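Local structure of cytochrome P450 reductase (Amycolatopsis methanolica 239, 5OGX) at residues Gly208-Gly214 with Arg236-His242. The protein passes electrons from NADH, through FAD and a [2Fe-2S] cluster, to the cytochrome P450 GcoA, which O-demethylates guaiacol and other lignin-derived aromatics. Numbering follows the deposited sequence.
Sequences GPMVLIG and REVLLYH
Strands 210-214 and 238-242 run parallel, 12° apart and 4.7 Å between axes, both extended (phi -105 to -135°, psi 109 to 139°). The register pairs Met210 with Val238, Val211 with Leu239, Leu212 with Leu240, Ile213 with Tyr241 and Gly214 with His242. Five backbone hydrogen bonds alternate in direction: Met210 N to Glu237 O (3.0 Å), Leu239 N to Met210 O (2.9 Å), Leu212 N to Leu239 O (2.7 Å), Tyr241 N to Leu212 O (2.8 Å) and Gly214 N to Tyr241 O (3.0 Å). On the face of Met210, Leu212, Val238, Leu240 and His242, Leu212 (chi1 m) fits between two neighbours: its CD1 lies 3.5 Å from Val238 CG1, its CB 3.8 Å from Leu240 CD1. Helix 219-232 packs here, Met210 against Ala229 and Val238 against Leu230. Beyond Leu212, Gly214 adds no side chain to this face, and the His242 ring bonds through NE2 to Gly216 O. On the other face the Tyr241 ring (chi1 m) reaches back along the strand, setting CE1 3.7 Å from Val211 CG2 and CD1 4.1 Å from Ile213 CG1; Phe289 of helix 285-292 touches Val211 and Tyr241, whose OH bonds to Asp292. Before the strands, Arg236 folds over so that NE (3.2 Å) and NH2 (2.9 Å) both donate to Gly208 O, while Met210 SD covers one guanidinium face, 3.6 Å from CZ; Asp205 forms a salt bridge with NH2. Joined through helix 219-232, the strands form a beta-alpha-beta unit at the centre of the parallel, Rossmann-like sheet of the NAD-binding domain in ferredoxin reductase-type flavoproteins.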
loop_
_atom_site.group_PDB
_atom_site.type_symbol
_atom_site.label_atom_id
_atom_site.label_comp_id
_atom_site.label_asym_id
_atom_site.label_seq_id
_atom_site.Cartn_x
_atom_site.Cartn_y
_atom_site.Cartn_z
ATOM N N GLY A 208 -16.669 -1.163 -13.588
ATOM C CA GLY A 208 -17.372 0.009 -13.109
ATOM C C GLY A 208 -16.426 1.169 -12.853
ATOM O O GLY A 208 -15.208 0.998 -12.777
ATOM N N PRO A 209 -16.984 2.366 -12.668
ATOM C CA PRO A 209 -16.148 3.561 -12.490
ATOM C C PRO A 209 -15.364 3.532 -11.191
ATOM O O PRO A 209 -15.832 3.029 -10.160
ATOM C CB PRO A 209 -17.163 4.712 -12.476
ATOM C CG PRO A 209 -18.473 4.041 -12.067
ATOM C CD PRO A 209 -18.422 2.676 -12.672
ATOM N N MET A 210 -14.173 4.134 -11.236
ATOM C CA MET A 210 -13.286 4.185 -10.078
ATOM C C MET A 210 -12.822 5.608 -9.829
ATOM O O MET A 210 -12.468 6.328 -10.770
ATOM C CB MET A 210 -12.024 3.317 -10.273
ATOM C CG MET A 210 -12.273 1.906 -10.700
ATOM S SD MET A 210 -10.782 1.127 -11.371
ATOM C CE MET A 210 -9.495 1.674 -10.270
ATOM N N VAL A 211 -12.783 6.004 -8.555
ATOM C CA VAL A 211 -12.093 7.226 -8.158
ATOM C C VAL A 211 -10.903 6.831 -7.302
ATOM O O VAL A 211 -11.012 5.950 -6.439
ATOM C CB VAL A 211 -13.016 8.218 -7.429
ATOM C CG1 VAL A 211 -13.682 7.557 -6.195
ATOM C CG2 VAL A 211 -12.217 9.455 -7.031
ATOM N N LEU A 212 -9.751 7.429 -7.596
ATOM C CA LEU A 212 -8.515 7.165 -6.876
ATOM C C LEU A 212 -8.012 8.490 -6.343
ATOM O O LEU A 212 -7.911 9.467 -7.097
ATOM C CB LEU A 212 -7.474 6.515 -7.791
ATOM C CG LEU A 212 -7.967 5.177 -8.343
ATOM C CD1 LEU A 212 -8.467 5.430 -9.755
ATOM C CD2 LEU A 212 -6.876 4.106 -8.334
ATOM N N ILE A 213 -7.723 8.541 -5.047
ATOM C CA ILE A 213 -7.327 9.796 -4.417
ATOM C C ILE A 213 -6.029 9.573 -3.657
ATOM O O ILE A 213 -5.966 8.718 -2.763
ATOM C CB ILE A 213 -8.424 10.350 -3.502
ATOM C CG1 ILE A 213 -9.645 10.687 -4.391
ATOM C CG2 ILE A 213 -7.937 11.622 -2.829
ATOM C CD1 ILE A 213 -10.742 11.411 -3.701
ATOM N N GLY A 214 -4.989 10.302 -4.056
ATOM C CA GLY A 214 -3.673 10.164 -3.472
ATOM C C GLY A 214 -3.270 11.435 -2.765
ATOM O O GLY A 214 -3.316 12.521 -3.359
ATOM N N ARG A 236 -13.110 2.478 -19.518
ATOM C CA ARG A 236 -13.728 2.690 -18.224
ATOM C C ARG A 236 -13.380 4.074 -17.682
ATOM O O ARG A 236 -12.417 4.729 -18.103
ATOM C CB ARG A 236 -13.299 1.590 -17.251
ATOM C CG ARG A 236 -12.173 1.995 -16.320
ATOM C CD ARG A 236 -11.627 0.823 -15.519
ATOM N NE ARG A 236 -12.553 0.337 -14.498
ATOM C CZ ARG A 236 -12.465 -0.857 -13.930
ATOM N NH1 ARG A 236 -11.491 -1.686 -14.291
ATOM N NH2 ARG A 236 -13.342 -1.228 -13.010
ATOM N N GLU A 237 -14.189 4.511 -16.726
ATOM C CA GLU A 237 -14.043 5.797 -16.070
ATOM C C GLU A 237 -13.096 5.639 -14.893
ATOM O O GLU A 237 -13.340 4.821 -13.984
ATOM C CB GLU A 237 -15.396 6.308 -15.603
ATOM C CG GLU A 237 -16.299 6.673 -16.739
ATOM C CD GLU A 237 -17.557 7.281 -16.224
ATOM O OE1 GLU A 237 -17.710 8.504 -16.378
ATOM O OE2 GLU A 237 -18.376 6.525 -15.649
ATOM N N VAL A 238 -11.999 6.393 -14.913
ATOM C CA VAL A 238 -11.004 6.366 -13.844
ATOM C C VAL A 238 -10.665 7.818 -13.541
ATOM O O VAL A 238 -10.076 8.504 -14.388
ATOM C CB VAL A 238 -9.748 5.585 -14.261
ATOM C CG1 VAL A 238 -8.655 5.688 -13.196
ATOM C CG2 VAL A 238 -10.083 4.135 -14.590
ATOM N N LEU A 239 -11.052 8.303 -12.362
ATOM C CA LEU A 239 -10.777 9.669 -11.939
ATOM C C LEU A 239 -9.677 9.633 -10.884
ATOM O O LEU A 239 -9.866 9.054 -9.804
ATOM C CB LEU A 239 -12.024 10.345 -11.376
ATOM C CG LEU A 239 -13.292 10.397 -12.217
ATOM C CD1 LEU A 239 -14.299 11.303 -11.524
ATOM C CD2 LEU A 239 -12.990 10.913 -13.594
ATOM N N LEU A 240 -8.530 10.226 -11.199
ATOM C CA LEU A 240 -7.367 10.172 -10.320
ATOM C C LEU A 240 -7.073 11.587 -9.825
ATOM O O LEU A 240 -6.718 12.462 -10.620
ATOM C CB LEU A 240 -6.172 9.586 -11.068
ATOM C CG LEU A 240 -4.814 9.608 -10.380
ATOM C CD1 LEU A 240 -4.876 8.954 -8.996
ATOM C CD2 LEU A 240 -3.788 8.928 -11.276
ATOM N N TYR A 241 -7.258 11.823 -8.526
ATOM C CA TYR A 241 -7.022 13.137 -7.932
ATOM C C TYR A 241 -5.727 13.090 -7.138
ATOM O O TYR A 241 -5.514 12.161 -6.354
ATOM C CB TYR A 241 -8.174 13.565 -7.013
ATOM C CG TYR A 241 -9.504 13.731 -7.707
ATOM C CD1 TYR A 241 -10.299 12.632 -7.969
ATOM C CD2 TYR A 241 -9.965 14.995 -8.092
ATOM C CE1 TYR A 241 -11.518 12.762 -8.603
ATOM C CE2 TYR A 241 -11.186 15.140 -8.733
ATOM C CZ TYR A 241 -11.963 14.021 -8.977
ATOM O OH TYR A 241 -13.185 14.121 -9.602
ATOM N N HIS A 242 -4.865 14.089 -7.326
ATOM C CA HIS A 242 -3.598 14.162 -6.598
ATOM C C HIS A 242 -3.648 15.359 -5.654
ATOM O O HIS A 242 -3.608 16.508 -6.103
ATOM C CB HIS A 242 -2.425 14.272 -7.569
ATOM C CG HIS A 242 -1.091 14.111 -6.914
ATOM N ND1 HIS A 242 0.083 14.559 -7.484
ATOM C CD2 HIS A 242 -0.745 13.528 -5.738
ATOM C CE1 HIS A 242 1.094 14.270 -6.681
ATOM N NE2 HIS A 242 0.622 13.630 -5.622
#